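Local coordinates for protein heat-inducible transcription repressor hrcA homolog (Thermotoga maritima, PDB 1STZ) that probably binds DNA and represses the class I heat-shock operons grpE-dnaK-dnaJ and groELS, preventing their induction, at residues P112-E117 with F168-V173; L145-V150 with R198-V203; R189-L194 with G215-I220. All coordinates share one frame; numbering follows the deposited sequence.

Interaction 1. Residues P112-E117 with F168-V173; sequences PLADPE and FGVSKV
Pro116, Val170 and Ala114 bury the largest areas where the start of helix 116-131 sits on the first residues of strand 169-177. Pro116 sets its CB toward the strand, and its ring packs on the carbonyl of Phe168: CD is 3.5 Å from Phe168 O, while CG rests 4.0 Å from Phe168 CB and reaches Ser171 OG. Val170 gives the one hydrogen bond between the segments, from its N to Ala114 O at 3.0 Å, with the donor above the carbonyl plane. The carbonyl of the same residue, Val170 O, receives a CA-H...O contact from Asp115 CA at 3.3 Å. Gly169 suits this close approach, because a CB there would run into Ala114 O. Asp115 holds CG anti to its backbone N (chi1 -177°), so OD1 accepts from Glu117 N at 3.0 Å, met from above the carboxylate plane. An alanine here would probably leave the first turn of the helix less firmly fixed, having lost this capping bond. Backbone bonds from Pro112 and Ala114 reach a second subunit. Asp115 as N-cap followed by proline in the first turn is a classic helix start, docked on a strand of a three-stranded antiparallel sheet.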
loop_
_atom_site.group_PDB
_atom_site.type_symbol
_atom_site.label_atom_id
_atom_site.label_comp_id
_atom_site.label_asym_id
_atom_site.label_seq_id
_atom_site.Cartn_x
_atom_site.Cartn_y
_atom_site.Cartn_z
ATOM N N PRO A 112 2.704 6.314 12.387
ATOM C CA PRO A 112 3.175 7.190 13.437
ATOM C C PRO A 112 3.802 8.470 12.893
ATOM O O PRO A 112 4.593 9.036 13.606
ATOM C CB PRO A 112 4.191 6.303 14.165
ATOM C CG PRO A 112 4.655 5.318 13.129
ATOM C CD PRO A 112 3.821 5.490 11.902
ATOM N N LEU A 113 3.457 8.931 11.693
ATOM C CA LEU A 113 3.923 10.249 11.240
ATOM C C LEU A 113 3.424 11.377 12.146
ATOM O O LEU A 113 2.299 11.342 12.608
ATOM C CB LEU A 113 3.478 10.537 9.810
ATOM C CG LEU A 113 3.929 9.544 8.748
ATOM C CD1 LEU A 113 3.386 10.003 7.432
ATOM C CD2 LEU A 113 5.448 9.411 8.736
ATOM N N ALA A 114 4.277 12.363 12.391
ATOM C CA ALA A 114 3.986 13.484 13.271
ATOM C C ALA A 114 4.043 14.857 12.563
ATOM O O ALA A 114 3.824 15.868 13.189
ATOM C CB ALA A 114 4.970 13.454 14.454
ATOM N N ASP A 115 4.351 14.889 11.270
ATOM C CA ASP A 115 4.427 16.126 10.488
ATOM C C ASP A 115 3.085 16.271 9.768
ATOM O O ASP A 115 2.759 15.472 8.900
ATOM C CB ASP A 115 5.586 16.050 9.472
ATOM C CG ASP A 115 5.784 17.347 8.646
ATOM O OD1 ASP A 115 4.919 18.254 8.630
ATOM O OD2 ASP A 115 6.819 17.530 7.964
ATOM N N PRO A 116 2.293 17.268 10.131
ATOM C CA PRO A 116 0.986 17.431 9.491
ATOM C C PRO A 116 1.093 17.641 7.970
ATOM O O PRO A 116 0.194 17.211 7.266
ATOM C CB PRO A 116 0.384 18.645 10.208
ATOM C CG PRO A 116 1.535 19.375 10.805
ATOM C CD PRO A 116 2.546 18.306 11.147
ATOM N N GLU A 117 2.182 18.233 7.489
ATOM C CA GLU A 117 2.370 18.484 6.066
ATOM C C GLU A 117 2.485 17.173 5.287
ATOM O O GLU A 117 1.869 17.020 4.228
ATOM C CB GLU A 117 3.591 19.381 5.833
ATOM C CG GLU A 117 3.956 19.646 4.374
ATOM C CD GLU A 117 2.867 20.380 3.587
ATOM O OE1 GLU A 117 2.847 20.226 2.349
ATOM O OE2 GLU A 117 2.032 21.096 4.200
ATOM N N PHE A 168 -0.575 20.723 15.968
ATOM C CA PHE A 168 -0.727 19.653 14.976
ATOM C C PHE A 168 0.505 18.771 14.752
ATOM O O PHE A 168 0.484 17.898 13.890
ATOM C CB PHE A 168 -1.126 20.267 13.627
ATOM C CG PHE A 168 -2.373 21.086 13.686
ATOM C CD1 PHE A 168 -2.392 22.374 13.189
ATOM C CD2 PHE A 168 -3.523 20.578 14.285
ATOM C CE1 PHE A 168 -3.554 23.136 13.242
ATOM C CE2 PHE A 168 -4.686 21.331 14.344
ATOM C CZ PHE A 168 -4.704 22.607 13.818
ATOM N N GLY A 169 1.580 19.006 15.492
ATOM C CA GLY A 169 2.753 18.146 15.415
ATOM C C GLY A 169 4.057 18.889 15.182
ATOM O O GLY A 169 4.193 20.034 15.560
ATOM N N VAL A 170 5.011 18.217 14.549
ATOM C CA VAL A 170 6.346 18.776 14.315
ATOM C C VAL A 170 6.413 19.280 12.875
ATOM O O VAL A 170 6.197 18.518 11.927
ATOM C CB VAL A 170 7.406 17.697 14.554
ATOM C CG1 VAL A 170 8.812 18.256 14.409
ATOM C CG2 VAL A 170 7.212 17.059 15.936
ATOM N N SER A 171 6.659 20.571 12.707
ATOM C CA SER A 171 6.677 21.176 11.383
ATOM C C SER A 171 8.007 21.830 11.096
ATOM O O SER A 171 8.815 22.043 11.991
ATOM C CB SER A 171 5.574 22.224 11.263
ATOM O OG SER A 171 4.365 21.718 11.795
ATOM N N LYS A 172 8.202 22.144 9.822
ATOM C CA LYS A 172 9.360 22.869 9.321
ATOM C C LYS A 172 10.660 22.163 9.575
ATOM O O LYS A 172 11.684 22.809 9.675
ATOM C CB LYS A 172 9.443 24.263 9.927
ATOM C CG LYS A 172 8.153 25.017 9.926
ATOM C CD LYS A 172 7.696 25.269 8.543
ATOM C CE LYS A 172 6.660 26.349 8.529
ATOM N NZ LYS A 172 6.141 26.515 7.143
ATOM N N VAL A 173 10.631 20.839 9.615
ATOM C CA VAL A 173 11.824 20.074 9.920
ATOM C C VAL A 173 12.878 20.290 8.835
ATOM O O VAL A 173 12.643 20.037 7.656
ATOM C CB VAL A 173 11.530 18.570 10.116
ATOM C CG1 VAL A 173 12.716 17.888 10.755
ATOM C CG2 VAL A 173 10.340 18.383 11.009
#

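Interaction 2. Residues L145-V150 with R198-V203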
loop_
_atom_site.group_PDB
_atom_site.type_symbol
_atom_site.label_atom_id
_atom_site.label_comp_id
_atom_site.label_asym_id
_atom_site.label_seq_id
_atom_site.Cartn_x
_atom_site.Cartn_y
_atom_site.Cartn_z
ATOM N N LEU A 145 -1.789 29.662 14.302
ATOM C CA LEU A 145 -0.937 28.500 14.530
ATOM C C LEU A 145 0.148 28.917 15.519
ATOM O O LEU A 145 1.213 29.389 15.114
ATOM C CB LEU A 145 -0.299 28.055 13.210
ATOM C CG LEU A 145 -0.451 26.631 12.671
ATOM C CD1 LEU A 145 0.652 26.327 11.658
ATOM C CD2 LEU A 145 -0.445 25.606 13.775
ATOM N N LYS A 146 -0.113 28.760 16.812
ATOM C CA LYS A 146 0.883 29.099 17.823
ATOM C C LYS A 146 2.120 28.186 17.734
ATOM O O LYS A 146 1.996 26.978 17.581
ATOM C CB LYS A 146 0.270 29.006 19.221
ATOM C CG LYS A 146 -0.695 30.131 19.551
ATOM C CD LYS A 146 -0.696 30.414 21.050
ATOM C CE LYS A 146 -1.338 31.764 21.397
ATOM N NZ LYS A 146 -1.179 32.036 22.861
ATOM N N ILE A 147 3.305 28.780 17.811
ATOM C CA ILE A 147 4.542 28.034 17.980
ATOM C C ILE A 147 4.679 27.665 19.467
ATOM O O ILE A 147 4.864 28.536 20.318
ATOM C CB ILE A 147 5.754 28.876 17.525
ATOM C CG1 ILE A 147 5.669 29.202 16.031
ATOM C CG2 ILE A 147 7.072 28.148 17.858
ATOM C CD1 ILE A 147 6.572 30.351 15.594
ATOM N N LEU A 148 4.575 26.380 19.776
ATOM C CA LEU A 148 4.624 25.895 21.167
ATOM C C LEU A 148 6.052 25.693 21.657
ATOM O O LEU A 148 6.305 25.713 22.857
ATOM C CB LEU A 148 3.863 24.569 21.294
ATOM C CG LEU A 148 2.420 24.563 20.776
ATOM C CD1 LEU A 148 1.840 23.172 20.802
ATOM C CD2 LEU A 148 1.541 25.507 21.584
ATOM N N ARG A 149 6.977 25.482 20.720
ATOM C CA ARG A 149 8.384 25.214 21.046
ATOM C C ARG A 149 9.272 25.248 19.800
ATOM O O ARG A 149 8.852 24.835 18.727
ATOM C CB ARG A 149 8.497 23.826 21.678
ATOM C CG ARG A 149 9.877 23.438 22.144
ATOM C CD ARG A 149 9.875 22.152 22.930
ATOM N NE ARG A 149 11.206 21.563 23.025
ATOM C CZ ARG A 149 11.449 20.266 23.167
ATOM N NH1 ARG A 149 10.440 19.402 23.225
ATOM N NH2 ARG A 149 12.707 19.828 23.238
ATOM N N VAL A 150 10.512 25.704 19.963
ATOM C CA VAL A 150 11.493 25.720 18.882
ATOM C C VAL A 150 12.655 24.818 19.263
ATOM O O VAL A 150 13.276 25.018 20.295
ATOM C CB VAL A 150 12.033 27.129 18.619
ATOM C CG1 VAL A 150 13.068 27.115 17.493
ATOM C CG2 VAL A 150 10.895 28.081 18.299
ATOM N N ARG A 198 3.965 32.962 19.974
ATOM C CA ARG A 198 3.690 33.727 18.764
ATOM C C ARG A 198 3.232 32.770 17.695
ATOM O O ARG A 198 3.554 31.591 17.751
ATOM C CB ARG A 198 4.946 34.460 18.327
ATOM C CG ARG A 198 5.613 35.151 19.487
ATOM C CD ARG A 198 5.865 36.608 19.325
ATOM N NE ARG A 198 4.748 37.378 18.785
ATOM C CZ ARG A 198 4.766 38.701 18.711
ATOM N NH1 ARG A 198 5.813 39.371 19.166
ATOM N NH2 ARG A 198 3.739 39.363 18.201
ATOM N N THR A 199 2.475 33.258 16.721
ATOM C CA THR A 199 1.972 32.394 15.651
ATOM C C THR A 199 2.873 32.415 14.416
ATOM O O THR A 199 3.687 33.296 14.263
ATOM C CB THR A 199 0.519 32.747 15.273
ATOM O OG1 THR A 199 0.472 33.995 14.580
ATOM C CG2 THR A 199 -0.337 32.979 16.521
ATOM N N VAL A 200 2.736 31.407 13.561
ATOM C CA VAL A 200 3.474 31.341 12.309
ATOM C C VAL A 200 3.051 32.532 11.446
ATOM O O VAL A 200 3.873 33.109 10.759
ATOM C CB VAL A 200 3.227 30.017 11.570
ATOM C CG1 VAL A 200 3.894 30.013 10.189
ATOM C CG2 VAL A 200 3.747 28.837 12.402
ATOM N N GLY A 201 1.777 32.904 11.515
ATOM C CA GLY A 201 1.253 34.076 10.806
ATOM C C GLY A 201 1.936 35.370 11.207
ATOM O O GLY A 201 2.196 36.232 10.381
ATOM N N GLU A 202 2.255 35.505 12.483
ATOM C CA GLU A 202 2.994 36.668 12.950
ATOM C C GLU A 202 4.408 36.738 12.376
ATOM O O GLU A 202 4.872 37.826 12.020
ATOM C CB GLU A 202 3.035 36.694 14.473
ATOM C CG GLU A 202 1.696 37.074 15.080
ATOM C CD GLU A 202 1.745 37.162 16.594
ATOM O OE1 GLU A 202 2.416 36.313 17.228
ATOM O OE2 GLU A 202 1.104 38.082 17.147
ATOM N N VAL A 203 5.080 35.583 12.294
ATOM C CA VAL A 203 6.416 35.490 11.686
ATOM C C VAL A 203 6.370 35.858 10.184
ATOM O O VAL A 203 7.207 36.616 9.702
ATOM C CB VAL A 203 7.056 34.072 11.884
ATOM C CG1 VAL A 203 8.435 34.008 11.238
ATOM C CG2 VAL A 203 7.167 33.726 13.370
#
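Ile147 carries much of this contact, and its side chain can be traced outward along the backbone of 198-203. CB lies 3.5 Å from Arg198 O, the carbonyl that also accepts the nearly straight hydrogen bond from Ile147 N (2.8 Å, 175° at the hydrogen). With CG1 anti to the carbonyl carbon (chi1 -63°), the chain then runs past this oxygen: CG1 stays beside it and comes to 4.1 Å from Val200 CG2. The tip, CD1, is still near Arg198 O and reaches Val203 CG2, also at 4.1 Å; the side chain as a whole crosses both valines at about a right angle.

A second backbone bond, from Val200 N to Leu145 O at 3.0 Å, completes a single antiparallel bridge in which Lys146 and Thr199 form a non-hydrogen-bonded pair. Both donors lie in the plane of the carbonyl they meet. The bridge leads straight into a capping box: Thr199 OG1, in the crowded position between its own N and carbonyl carbon (chi1 71°), accepts from Glu202 N, and Glu202 OE1 accepts in return from Thr199 N at 3.1 Å. The same OE1 is also taken by Arg198 NE. Arg198 grips the carboxylate side-on, its NH2 reaching OE2; both oxygens lie in the guanidinium plane, while the carboxylate itself is turned so that it is met from above its own plane. Thr199 OG1 is also hydrogen-bonded to Arg143 O.

Leu145 runs side by side with Val200, CD1 against CG2, and also packs on Thr166 of strand 159-166. Lys146 sets its CB away from 198-203, yet its CG still touches Thr199 CG2.

Interaction 3. Residues R189-L194 with G215-I220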
loop_
_atom_site.group_PDB
_atom_site.type_symbol
_atom_site.label_atom_id
_atom_site.label_comp_id
_atom_site.label_asym_id
_atom_site.label_seq_id
_atom_site.Cartn_x
_atom_site.Cartn_y
_atom_site.Cartn_z
ATOM N N ARG A 189 17.445 28.807 23.345
ATOM C CA ARG A 189 16.770 29.580 24.368
ATOM C C ARG A 189 16.287 30.888 23.777
ATOM O O ARG A 189 15.122 31.231 23.923
ATOM C CB ARG A 189 17.673 29.842 25.564
ATOM C CG ARG A 189 17.805 28.658 26.486
ATOM C CD ARG A 189 18.916 28.839 27.483
ATOM N NE ARG A 189 19.171 27.628 28.247
ATOM C CZ ARG A 189 20.360 27.263 28.706
ATOM N NH1 ARG A 189 21.443 28.012 28.507
ATOM N NH2 ARG A 189 20.471 26.134 29.385
ATOM N N GLN A 190 17.188 31.598 23.102
ATOM C CA GLN A 190 16.860 32.861 22.436
ATOM C C GLN A 190 15.665 32.700 21.511
ATOM O O GLN A 190 14.725 33.489 21.574
ATOM C CB GLN A 190 18.058 33.384 21.638
ATOM C CG GLN A 190 17.868 34.789 21.106
ATOM C CD GLN A 190 19.086 35.328 20.380
ATOM O OE1 GLN A 190 19.679 34.642 19.545
ATOM N NE2 GLN A 190 19.443 36.566 20.673
ATOM N N LEU A 191 15.702 31.678 20.658
ATOM C CA LEU A 191 14.620 31.429 19.711
ATOM C C LEU A 191 13.282 31.190 20.428
ATOM O O LEU A 191 12.249 31.704 20.006
ATOM C CB LEU A 191 14.955 30.229 18.805
ATOM C CG LEU A 191 16.107 30.433 17.812
ATOM C CD1 LEU A 191 16.515 29.105 17.188
ATOM C CD2 LEU A 191 15.713 31.415 16.743
ATOM N N ASN A 192 13.311 30.431 21.522
ATOM C CA ASN A 192 12.100 30.144 22.293
ATOM C C ASN A 192 11.510 31.372 23.011
ATOM O O ASN A 192 10.292 31.519 23.086
ATOM C CB ASN A 192 12.339 28.993 23.278
ATOM C CG ASN A 192 12.095 27.638 22.640
ATOM O OD1 ASN A 192 10.960 27.303 22.322
ATOM N ND2 ASN A 192 13.161 26.872 22.411
ATOM N N PHE A 193 12.370 32.256 23.505
ATOM C CA PHE A 193 11.925 33.516 24.102
ATOM C C PHE A 193 11.189 34.365 23.085
ATOM O O PHE A 193 10.164 34.951 23.400
ATOM C CB PHE A 193 13.113 34.328 24.623
ATOM C CG PHE A 193 13.828 33.703 25.783
ATOM C CD1 PHE A 193 15.115 34.125 26.119
ATOM C CD2 PHE A 193 13.232 32.694 26.548
ATOM C CE1 PHE A 193 15.785 33.560 27.184
ATOM C CE2 PHE A 193 13.904 32.133 27.625
ATOM C CZ PHE A 193 15.174 32.568 27.943
ATOM N N LEU A 194 11.723 34.410 21.866
ATOM C CA LEU A 194 11.204 35.257 20.790
ATOM C C LEU A 194 9.962 34.715 20.111
ATOM O O LEU A 194 9.118 35.485 19.652
ATOM C CB LEU A 194 12.276 35.437 19.717
ATOM C CG LEU A 194 13.516 36.220 20.138
ATOM C CD1 LEU A 194 14.595 36.116 19.073
ATOM C CD2 LEU A 194 13.162 37.685 20.414
ATOM N N GLY A 215 22.750 36.568 11.515
ATOM C CA GLY A 215 22.680 35.787 10.292
ATOM C C GLY A 215 21.941 34.474 10.463
ATOM O O GLY A 215 21.201 34.065 9.577
ATOM N N PHE A 216 22.155 33.813 11.598
ATOM C CA PHE A 216 21.481 32.554 11.891
ATOM C C PHE A 216 19.995 32.774 12.155
ATOM O O PHE A 216 19.168 31.975 11.734
ATOM C CB PHE A 216 22.125 31.834 13.078
ATOM C CG PHE A 216 21.594 30.439 13.285
ATOM C CD1 PHE A 216 22.058 29.387 12.510
ATOM C CD2 PHE A 216 20.612 30.189 14.225
ATOM C CE1 PHE A 216 21.566 28.113 12.681
ATOM C CE2 PHE A 216 20.106 28.916 14.395
ATOM C CZ PHE A 216 20.579 27.875 13.620
ATOM N N LEU A 217 19.672 33.861 12.848
ATOM C CA LEU A 217 18.288 34.213 13.148
ATOM C C LEU A 217 17.511 34.547 11.870
ATOM O O LEU A 217 16.311 34.282 11.778
ATOM C CB LEU A 217 18.236 35.379 14.146
ATOM C CG LEU A 217 18.285 35.019 15.638
ATOM C CD1 LEU A 217 16.894 34.640 16.134
ATOM C CD2 LEU A 217 19.238 33.872 15.932
ATOM N N ARG A 218 18.206 35.105 10.883
ATOM C CA ARG A 218 17.626 35.382 9.564
ATOM C C ARG A 218 17.316 34.080 8.830
ATOM O O ARG A 218 16.336 33.988 8.095
ATOM C CB ARG A 218 18.604 36.210 8.721
ATOM C CG ARG A 218 17.988 37.378 7.951
ATOM C CD ARG A 218 19.040 38.360 7.395
ATOM N NE ARG A 218 20.014 38.716 8.422
ATOM C CZ ARG A 218 21.270 39.103 8.200
ATOM N NH1 ARG A 218 21.752 39.221 6.965
ATOM N NH2 ARG A 218 22.055 39.382 9.234
ATOM N N LEU A 219 18.182 33.088 9.015
ATOM C CA LEU A 219 17.976 31.762 8.441
ATOM C C LEU A 219 16.693 31.174 8.995
ATOM O O LEU A 219 15.851 30.696 8.235
ATOM C CB LEU A 219 19.158 30.837 8.771
ATOM C CG LEU A 219 19.565 29.716 7.797
ATOM C CD1 LEU A 219 20.300 28.590 8.536
ATOM C CD2 LEU A 219 18.406 29.155 7.001
ATOM N N ILE A 220 16.541 31.231 10.317
ATOM C CA ILE A 220 15.352 30.686 10.982
ATOM C C ILE A 220 14.072 31.359 10.492
ATOM O O ILE A 220 13.071 30.681 10.274
ATOM C CB ILE A 220 15.482 30.756 12.546
ATOM C CG1 ILE A 220 15.941 29.409 13.106
ATOM C CG2 ILE A 220 14.153 31.133 13.214
ATOM C CD1 ILE A 220 17.317 28.993 12.664
#
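Asn192 ND2 is the best-held side-chain polar atom of helix segment 189-194, gripped by two carbonyl oxygens: Val150 O on the neighbouring strand 149-154 and Glu188 O one turn earlier in its own helix. Asn192 does not touch 215-220, so this anchoring ties helix 184-195 to the sheet and leaves the contact with helix 215-224 to other side chains.

The two segments cross at -52° with their axes 12.0 Å apart, a separation bridged by side chains alone. Leu191 and Leu217 are at the centre. They slide past each other in opposite directions, and Leu191 CD2 comes to 3.5 Å from Leu217 CD1, tighter than an ordinary van der Waals approach between carbons. Leu191 has CG anti to its carbonyl carbon (chi1 -68°), which sends both methyls across the gap. There it also meets Ile220 tip to tip, with CD2 3.9 Å from Ile220 CG2 and CD1 4.1 Å from Ile220 CG1. Leu194, one turn on from Leu191, brings CD1 to 4.0 Å from the same Leu217 CD1 and crosses that side chain at about a right angle. Leu217 CD1 thus touches two leucines of the facing helix, approached from directions roughly at right angles.

At the outer margin Gln190 extends from CG anti to its backbone N, and its OE1 lies 3.7 Å from Leu217 CD2, a plain van der Waals contact. Leu191 and Phe216 both pack on Leu152 of strand 149-154, and the Phe216 ring meets that of Trp184.

Because segments 189-194 and 215-220 meet through aliphatic groups, with no polar bond between the two, their mutual setting probably depends on the fit and burial of Leu191, Leu217 and Ile220 rather than on directional bonding.

Following the chain from the N terminus, interaction 1 opens at 112-117 and closes its loop at 168-173, bringing the start of helix 116-131 against strand 169-177. Interaction 2 opens inside that loop, at 145-150, and closes beyond it at 198-203, so the two cross; they touch where Phe168 CD1 packs 3.8 Å from Leu145 CD2. Interaction 3 opens at 189-194, within the second loop, and ends past it at 215-220, crossing interaction 2 but following interaction 1 in series. Val150 CG1 lies 3.9 Å from Leu191 CB at the second junction. Together the contacts tie the three-stranded sheet to helices 116-131, 184-195, 200-205 and 215-224.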